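Local coordinates for protein probable sugar kinase (Clostridium perfringens, PDB 3KZH) that probably acts as a pfkB-family sugar kinase, phosphorylating a carbohydrate substrate, and holds beta-D-glucopyranose in the crystal, at residues Asn47-Val57 with Asp257-Met268; Thr204-Leu215 with Phe232-Lys241. All blocks are in the same frame, centred on the assembly; numbering follows the deposited sequence.

Contact 1 (Asn47-Val57 with Asp257-Met268)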
# COMPACT_ATOMS: atom_id res chain seq x y z
N ASN A 47 12.00 -12.07 -1.56
CA ASN A 47 11.31 -13.28 -1.97
C ASN A 47 12.02 -14.49 -1.35
O ASN A 47 11.35 -15.39 -0.85
CB ASN A 47 11.29 -13.43 -3.51
CG ASN A 47 10.66 -12.23 -4.24
OD1 ASN A 47 9.68 -11.66 -3.78
ND2 ASN A 47 11.23 -11.87 -5.38
N ILE A 48 13.36 -14.47 -1.33
CA ILE A 48 14.15 -15.57 -0.75
C ILE A 48 13.81 -15.72 0.74
O ILE A 48 13.43 -16.81 1.18
CB ILE A 48 15.70 -15.38 -0.95
CG1 ILE A 48 16.06 -15.48 -2.43
CG2 ILE A 48 16.50 -16.44 -0.18
CD1 ILE A 48 17.49 -15.07 -2.79
N ALA A 49 13.89 -14.60 1.47
CA ALA A 49 13.58 -14.52 2.89
C ALA A 49 12.17 -15.00 3.23
O ALA A 49 11.98 -15.70 4.23
CB ALA A 49 13.78 -13.12 3.39
N GLU A 50 11.19 -14.67 2.37
CA GLU A 50 9.80 -15.11 2.56
C GLU A 50 9.69 -16.63 2.43
O GLU A 50 9.18 -17.28 3.35
CB GLU A 50 8.79 -14.42 1.60
CG GLU A 50 7.34 -14.60 2.09
CD GLU A 50 6.22 -14.19 1.13
OE1 GLU A 50 6.36 -13.22 0.36
OE2 GLU A 50 5.14 -14.83 1.19
N ASN A 51 10.24 -17.17 1.34
CA ASN A 51 10.24 -18.62 1.05
C ASN A 51 10.90 -19.44 2.18
O ASN A 51 10.46 -20.54 2.50
CB ASN A 51 10.97 -18.92 -0.27
CG ASN A 51 10.22 -18.45 -1.50
OD1 ASN A 51 10.63 -17.50 -2.18
ND2 ASN A 51 9.15 -19.16 -1.83
N MSE A 52 11.94 -18.85 2.79
CA MSE A 52 12.72 -19.43 3.89
C MSE A 52 11.91 -19.50 5.19
O MSE A 52 11.85 -20.54 5.85
CB MSE A 52 14.00 -18.61 4.14
CG MSE A 52 15.22 -19.10 3.41
SE MSE A 52 16.85 -18.18 3.88
CE MSE A 52 17.96 -18.82 2.38
N ALA A 53 11.28 -18.38 5.55
CA ALA A 53 10.45 -18.26 6.75
C ALA A 53 9.21 -19.15 6.62
O ALA A 53 8.76 -19.75 7.60
CB ALA A 53 10.05 -16.81 6.94
N ARG A 54 8.73 -19.30 5.38
CA ARG A 54 7.57 -20.13 5.06
C ARG A 54 7.80 -21.62 5.32
O ARG A 54 6.88 -22.33 5.69
CB ARG A 54 7.11 -19.92 3.61
CG ARG A 54 6.13 -18.77 3.45
CD ARG A 54 5.76 -18.51 2.00
NE ARG A 54 4.67 -17.54 1.88
CZ ARG A 54 3.37 -17.86 1.87
NH1 ARG A 54 2.99 -19.12 1.96
NH2 ARG A 54 2.45 -16.91 1.81
N VAL A 55 9.05 -22.07 5.16
CA VAL A 55 9.39 -23.47 5.38
C VAL A 55 10.00 -23.73 6.76
O VAL A 55 10.48 -24.82 7.05
CB VAL A 55 10.25 -24.07 4.24
CG1 VAL A 55 9.47 -24.05 2.93
CG2 VAL A 55 11.56 -23.33 4.10
N GLY A 56 9.97 -22.69 7.60
CA GLY A 56 10.46 -22.80 8.96
C GLY A 56 11.87 -22.38 9.32
O GLY A 56 12.28 -22.61 10.45
N VAL A 57 12.61 -21.79 8.39
CA VAL A 57 13.98 -21.34 8.68
C VAL A 57 13.90 -20.06 9.50
O VAL A 57 13.07 -19.20 9.22
CB VAL A 57 14.82 -21.03 7.39
CG1 VAL A 57 16.28 -20.75 7.72
CG2 VAL A 57 14.72 -22.16 6.39
N ASP A 257 14.52 -18.05 -6.77
CA ASP A 257 14.50 -17.42 -5.45
C ASP A 257 14.16 -18.49 -4.41
O ASP A 257 14.77 -18.57 -3.35
CB ASP A 257 13.42 -16.32 -5.36
CG ASP A 257 13.62 -15.18 -6.36
OD1 ASP A 257 14.71 -15.03 -6.96
OD2 ASP A 257 12.65 -14.41 -6.53
N SER A 258 13.15 -19.29 -4.74
CA SER A 258 12.67 -20.40 -3.92
C SER A 258 13.71 -21.49 -3.82
O SER A 258 13.77 -22.18 -2.80
CB SER A 258 11.40 -20.98 -4.52
OG SER A 258 10.36 -20.06 -4.42
N PHE A 259 14.52 -21.66 -4.88
CA PHE A 259 15.59 -22.67 -4.88
C PHE A 259 16.66 -22.29 -3.88
O PHE A 259 17.14 -23.16 -3.15
CB PHE A 259 16.24 -22.87 -6.27
CG PHE A 259 17.20 -24.05 -6.33
CD1 PHE A 259 16.72 -25.35 -6.56
CD2 PHE A 259 18.58 -23.88 -6.08
CE1 PHE A 259 17.59 -26.47 -6.50
CE2 PHE A 259 19.46 -24.99 -6.03
CZ PHE A 259 18.97 -26.29 -6.24
N VAL A 260 17.03 -21.00 -3.84
CA VAL A 260 18.05 -20.47 -2.92
C VAL A 260 17.59 -20.67 -1.47
O VAL A 260 18.38 -21.04 -0.59
CB VAL A 260 18.38 -18.96 -3.20
CG1 VAL A 260 19.37 -18.40 -2.17
CG2 VAL A 260 19.00 -18.81 -4.57
N ALA A 261 16.29 -20.47 -1.27
CA ALA A 261 15.66 -20.65 0.03
C ALA A 261 15.73 -22.09 0.51
O ALA A 261 15.96 -22.35 1.70
CB ALA A 261 14.26 -20.16 -0.01
N GLY A 262 15.59 -23.02 -0.44
CA GLY A 262 15.63 -24.44 -0.15
C GLY A 262 17.02 -24.91 0.22
O GLY A 262 17.15 -25.88 0.96
N LEU A 263 18.05 -24.25 -0.34
CA LEU A 263 19.46 -24.52 -0.03
C LEU A 263 19.68 -24.09 1.41
O LEU A 263 20.36 -24.76 2.18
CB LEU A 263 20.41 -23.70 -0.91
CG LEU A 263 20.47 -23.96 -2.42
CD1 LEU A 263 21.43 -22.97 -3.06
CD2 LEU A 263 20.88 -25.40 -2.69
N GLY A 264 19.04 -22.97 1.76
CA GLY A 264 19.08 -22.43 3.11
C GLY A 264 18.49 -23.41 4.10
O GLY A 264 19.15 -23.74 5.07
N TYR A 265 17.34 -23.99 3.76
CA TYR A 265 16.69 -25.00 4.60
C TYR A 265 17.60 -26.23 4.78
O TYR A 265 17.80 -26.70 5.91
CB TYR A 265 15.34 -25.41 3.99
CG TYR A 265 14.57 -26.46 4.76
CD1 TYR A 265 13.66 -26.09 5.78
CD2 TYR A 265 14.79 -27.84 4.53
CE1 TYR A 265 12.99 -27.07 6.55
CE2 TYR A 265 14.12 -28.84 5.30
CZ TYR A 265 13.23 -28.45 6.30
OH TYR A 265 12.60 -29.42 7.06
N GLY A 266 18.12 -26.73 3.65
CA GLY A 266 18.99 -27.90 3.63
C GLY A 266 20.24 -27.79 4.48
O GLY A 266 20.58 -28.72 5.22
N TYR A 267 20.89 -26.63 4.40
CA TYR A 267 22.10 -26.32 5.16
C TYR A 267 21.85 -26.26 6.66
O TYR A 267 22.60 -26.84 7.44
CB TYR A 267 22.66 -24.96 4.70
CG TYR A 267 23.32 -24.92 3.34
CD1 TYR A 267 23.59 -26.10 2.62
CD2 TYR A 267 23.70 -23.69 2.76
CE1 TYR A 267 24.21 -26.07 1.36
CE2 TYR A 267 24.34 -23.64 1.48
CZ TYR A 267 24.59 -24.85 0.80
OH TYR A 267 25.19 -24.86 -0.43
N MSE A 268 20.74 -25.62 7.04
CA MSE A 268 20.34 -25.44 8.44
C MSE A 268 19.96 -26.77 9.11
O MSE A 268 20.23 -26.98 10.29
CB MSE A 268 19.22 -24.39 8.53
CG MSE A 268 19.58 -22.99 8.00
SE MSE A 268 20.87 -22.16 9.15
CE MSE A 268 21.86 -21.04 8.06
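Val57 CG2 sits at the edge of the Tyr265 ring, near its plane; the ring also stacks with Phe279. Tyr265 CG, anti to the backbone N (chi1 180°), carries the ring to Val55 and Val57, and Val55 CG2 lies 3.9 Å from Tyr265 CD1. A Schellman motif with Gly56 as its C' residue ends the 47-54 helix here. Past Tyr265, at the C-terminal end of the 257-268 helix, Val57 CG1 meets Met268 CG at 4.0 Å. At the other end of the contact the Asn47 amide and the Asp257 carboxylate lie 21° apart. Here Asn47 ND2 donates to Asp257 OD2 over 3.1 Å, coming from above the carboxylate plane along a bent path (N-H...O 141°).

Between these groups the two helices draw to 8.0 Å at their axes because small residues line the 257-268 side. Ala261 CB sits 3.5 Å from Asn51 CB, and the extended selenomethionine Met52 lays its CE 3.8 Å from Gly264 CA. Ile48 CD1 meets Val260 CG1 at 3.9 Å. Ser258 OG, beside Asn51, is hydrogen-bonded to Thr287.

Asp257 closes the Gly-Ala-Gly-Asp signature of the pfkB family, directly after Gly256 of the glucopyranose pocket. The chemistry is thus divided: apolar packing makes up most of the contact, and the Asn47 amide probably helps to orient the Asp257 carboxylate at the pocket end.

Contact 2 (Thr204-Leu215 with Phe232-Lys241)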
# COMPACT_ATOMS: atom_id res chain seq x y z
N THR A 204 27.51 -32.34 -20.16
CA THR A 204 27.87 -32.80 -18.82
C THR A 204 29.34 -32.60 -18.46
O THR A 204 29.66 -32.22 -17.32
CB THR A 204 27.49 -34.30 -18.64
OG1 THR A 204 26.09 -34.46 -18.88
CG2 THR A 204 27.80 -34.79 -17.24
N ASP A 205 30.24 -32.84 -19.42
CA ASP A 205 31.68 -32.68 -19.21
C ASP A 205 32.07 -31.23 -18.94
O ASP A 205 32.93 -30.96 -18.10
CB ASP A 205 32.47 -33.26 -20.38
CG ASP A 205 32.51 -34.79 -20.38
OD1 ASP A 205 32.87 -35.38 -19.34
OD2 ASP A 205 32.17 -35.39 -21.42
N ASP A 206 31.38 -30.30 -19.59
CA ASP A 206 31.63 -28.86 -19.41
C ASP A 206 31.08 -28.41 -18.05
O ASP A 206 31.67 -27.53 -17.40
CB ASP A 206 31.00 -28.04 -20.53
CG ASP A 206 31.60 -28.35 -21.90
OD1 ASP A 206 32.79 -28.70 -21.99
OD2 ASP A 206 30.85 -28.23 -22.89
N LEU A 207 29.99 -29.05 -17.62
CA LEU A 207 29.34 -28.80 -16.33
C LEU A 207 30.27 -29.23 -15.21
O LEU A 207 30.42 -28.52 -14.24
CB LEU A 207 28.01 -29.55 -16.22
CG LEU A 207 26.75 -28.88 -16.78
CD1 LEU A 207 25.63 -29.88 -16.92
CD2 LEU A 207 26.35 -27.71 -15.88
N ILE A 208 30.93 -30.39 -15.40
CA ILE A 208 31.89 -30.92 -14.43
C ILE A 208 33.14 -30.02 -14.40
O ILE A 208 33.65 -29.72 -13.32
CB ILE A 208 32.28 -32.41 -14.73
CG1 ILE A 208 31.04 -33.31 -14.58
CG2 ILE A 208 33.37 -32.92 -13.77
CD1 ILE A 208 31.21 -34.74 -15.11
N LYS A 209 33.55 -29.52 -15.57
CA LYS A 209 34.73 -28.64 -15.70
C LYS A 209 34.50 -27.26 -15.06
O LYS A 209 35.37 -26.75 -14.36
CB LYS A 209 35.10 -28.49 -17.19
CG LYS A 209 36.41 -27.77 -17.48
CD LYS A 209 36.53 -27.42 -18.97
CE LYS A 209 37.73 -26.49 -19.21
NZ LYS A 209 37.72 -25.89 -20.58
N ALA A 210 33.31 -26.71 -15.28
CA ALA A 210 32.89 -25.41 -14.73
C ALA A 210 32.82 -25.44 -13.22
O ALA A 210 33.44 -24.62 -12.53
CB ALA A 210 31.56 -25.01 -15.30
N SER A 211 32.12 -26.46 -12.71
CA SER A 211 31.97 -26.64 -11.28
C SER A 211 33.29 -26.97 -10.58
O SER A 211 33.53 -26.45 -9.49
CB SER A 211 30.87 -27.66 -10.98
OG SER A 211 31.14 -28.93 -11.53
N ASN A 212 34.17 -27.74 -11.24
CA ASN A 212 35.50 -28.09 -10.70
C ASN A 212 36.40 -26.86 -10.61
O ASN A 212 37.20 -26.74 -9.69
CB ASN A 212 36.19 -29.16 -11.54
CG ASN A 212 35.80 -30.58 -11.14
OD1 ASN A 212 35.39 -30.84 -10.00
ND2 ASN A 212 35.96 -31.51 -12.08
N TYR A 213 36.23 -25.94 -11.56
CA TYR A 213 36.97 -24.68 -11.62
C TYR A 213 36.52 -23.77 -10.46
O TYR A 213 37.36 -23.13 -9.81
CB TYR A 213 36.74 -24.02 -12.99
CG TYR A 213 37.13 -22.56 -13.09
CD1 TYR A 213 38.49 -22.16 -13.07
CD2 TYR A 213 36.14 -21.55 -13.13
CE1 TYR A 213 38.85 -20.79 -13.10
CE2 TYR A 213 36.49 -20.18 -13.16
CZ TYR A 213 37.84 -19.81 -13.14
OH TYR A 213 38.17 -18.48 -13.15
N PHE A 214 35.21 -23.73 -10.20
CA PHE A 214 34.65 -22.93 -9.11
C PHE A 214 35.13 -23.43 -7.76
O PHE A 214 35.47 -22.63 -6.89
CB PHE A 214 33.12 -22.92 -9.15
CG PHE A 214 32.52 -22.22 -10.34
CD1 PHE A 214 33.02 -20.98 -10.79
CD2 PHE A 214 31.42 -22.80 -11.02
CE1 PHE A 214 32.43 -20.32 -11.90
CE2 PHE A 214 30.83 -22.16 -12.14
CZ PHE A 214 31.33 -20.91 -12.58
N LEU A 215 35.25 -24.76 -7.62
CA LEU A 215 35.74 -25.40 -6.40
C LEU A 215 37.23 -25.10 -6.20
O LEU A 215 37.72 -25.09 -5.06
CB LEU A 215 35.53 -26.92 -6.44
CG LEU A 215 34.13 -27.51 -6.57
CD1 LEU A 215 34.25 -28.97 -6.93
CD2 LEU A 215 33.30 -27.30 -5.32
N PHE A 232 22.28 -29.26 -11.64
CA PHE A 232 23.58 -29.91 -11.62
C PHE A 232 24.23 -29.44 -10.31
O PHE A 232 24.24 -28.25 -10.02
CB PHE A 232 24.42 -29.47 -12.83
CG PHE A 232 25.81 -30.05 -12.83
CD1 PHE A 232 26.04 -31.35 -13.32
CD2 PHE A 232 26.88 -29.32 -12.26
CE1 PHE A 232 27.32 -31.92 -13.25
CE2 PHE A 232 28.17 -29.89 -12.17
CZ PHE A 232 28.39 -31.19 -12.66
N TYR A 233 24.83 -30.37 -9.57
CA TYR A 233 25.50 -30.03 -8.31
C TYR A 233 26.91 -30.59 -8.20
O TYR A 233 27.22 -31.62 -8.81
CB TYR A 233 24.67 -30.51 -7.10
CG TYR A 233 24.45 -32.01 -6.99
CD1 TYR A 233 25.37 -32.84 -6.30
CD2 TYR A 233 23.32 -32.62 -7.55
CE1 TYR A 233 25.17 -34.23 -6.18
CE2 TYR A 233 23.10 -34.02 -7.42
CZ TYR A 233 24.04 -34.81 -6.74
OH TYR A 233 23.89 -36.19 -6.70
N ASN A 234 27.71 -29.97 -7.33
CA ASN A 234 29.09 -30.41 -7.06
C ASN A 234 29.60 -29.78 -5.77
O ASN A 234 29.58 -28.56 -5.63
CB ASN A 234 30.02 -30.04 -8.23
CG ASN A 234 31.35 -30.84 -8.24
OD1 ASN A 234 31.63 -31.65 -7.36
ND2 ASN A 234 32.17 -30.58 -9.24
N ASP A 235 30.03 -30.61 -4.83
CA ASP A 235 30.59 -30.13 -3.56
C ASP A 235 32.03 -30.59 -3.31
O ASP A 235 32.59 -30.39 -2.23
CB ASP A 235 29.67 -30.47 -2.36
CG ASP A 235 29.49 -31.97 -2.14
OD1 ASP A 235 30.45 -32.74 -2.30
OD2 ASP A 235 28.38 -32.39 -1.77
N GLY A 236 32.61 -31.25 -4.32
CA GLY A 236 33.96 -31.76 -4.21
C GLY A 236 33.99 -33.24 -3.92
O GLY A 236 34.92 -33.93 -4.34
N VAL A 237 32.99 -33.72 -3.19
CA VAL A 237 32.85 -35.13 -2.82
C VAL A 237 31.76 -35.78 -3.69
O VAL A 237 31.99 -36.82 -4.30
CB VAL A 237 32.48 -35.28 -1.31
CG1 VAL A 237 32.22 -36.74 -0.94
CG2 VAL A 237 33.60 -34.70 -0.44
N SER A 238 30.59 -35.15 -3.70
CA SER A 238 29.46 -35.62 -4.48
C SER A 238 29.18 -34.71 -5.66
O SER A 238 29.29 -33.49 -5.56
CB SER A 238 28.22 -35.74 -3.60
OG SER A 238 28.32 -36.84 -2.71
N CYS A 239 28.87 -35.34 -6.80
CA CYS A 239 28.57 -34.63 -8.04
C CYS A 239 27.47 -35.38 -8.77
O CYS A 239 27.46 -36.61 -8.77
CB CYS A 239 29.81 -34.50 -8.93
SG CYS A 239 29.54 -33.73 -10.55
N GLY A 240 26.54 -34.64 -9.34
CA GLY A 240 25.45 -35.26 -10.05
C GLY A 240 24.51 -34.27 -10.67
O GLY A 240 24.77 -33.07 -10.68
N LYS A 241 23.39 -34.79 -11.18
CA LYS A 241 22.35 -34.00 -11.83
C LYS A 241 21.02 -34.66 -11.52
O LYS A 241 20.86 -35.87 -11.71
CB LYS A 241 22.58 -33.95 -13.35
CG LYS A 241 21.57 -33.09 -14.12
CD LYS A 241 21.32 -33.62 -15.52
CE LYS A 241 22.47 -33.31 -16.47
NZ LYS A 241 22.17 -33.80 -17.85
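Helix 204-215 lies across a beta-hairpin, strands 232-234 and 239-241, at the antiparallel end of the large sheet of this ribokinase-like fold. The tight part centres on Phe232 and Asn234, which both point at the helix. Leu207 CB stands 3.7 Å from the Phe232 ring centroid and only 6° off the ring normal, a CH-pi contact squarely over one face; its two methyls spread over the CG side of the same ring. The Ile208 side chain crosses Phe232 at about a right angle, its CG1 beside Phe232 CZ. At the ring edge Ser211 OG comes to 3.2 Å from Phe232 CE2, placed there by a chi1 of 60° that tucks the hydroxyl between its own backbone N and carbonyl carbon.

That hydroxyl also receives the Asn234 amide: ND2 to Ser211 OG is 3.0 Å, nearly straight at 167° and close to the amide plane. A weak second bond runs from Asn234 ND2 to Asn212 OD1 at 3.3 Å. The other end of the amide works within the hairpin, where Asn234 OD1 accepts Gly236 N at 3.2 Å to form an Asx turn, so the side chain fastens the turn to the helix.

Toward solvent the fit slackens. On the helix side, exposed Gly236 meets Leu215, with Leu215 CD1 3.8 Å from Gly236 N, and at the far end Thr204 OG1 and Lys241 NZ come no closer than 4.1 Å. The turn itself is braced internally: Asp235 OD1 accepts from Val237 N and, at 2.8 Å, from Ser238 N.

How the contacts relate
After strands 9-12, 16-23 and 32-42 the chain forms helix 44-54 and then runs through most of the large sheet before helix 255-268 returns to pack against it, so contact 1 closes a loop of about 200 residues. Contact 2 falls wholly within that loop and closes a short one of its own: helix 204-217, strand 221-225, then the hairpin. Strand 239-244 leads on to helix 255-268. The two sites do not touch, their centres about 23 Å apart and their nearest atoms about 7 Å, yet both rest on strand 221-225: Phe259 and Leu263 on Phe223, Leu207 on Ile224 and Ser211 on Val222. These alternating residues put the contacts on opposite faces of the sheet.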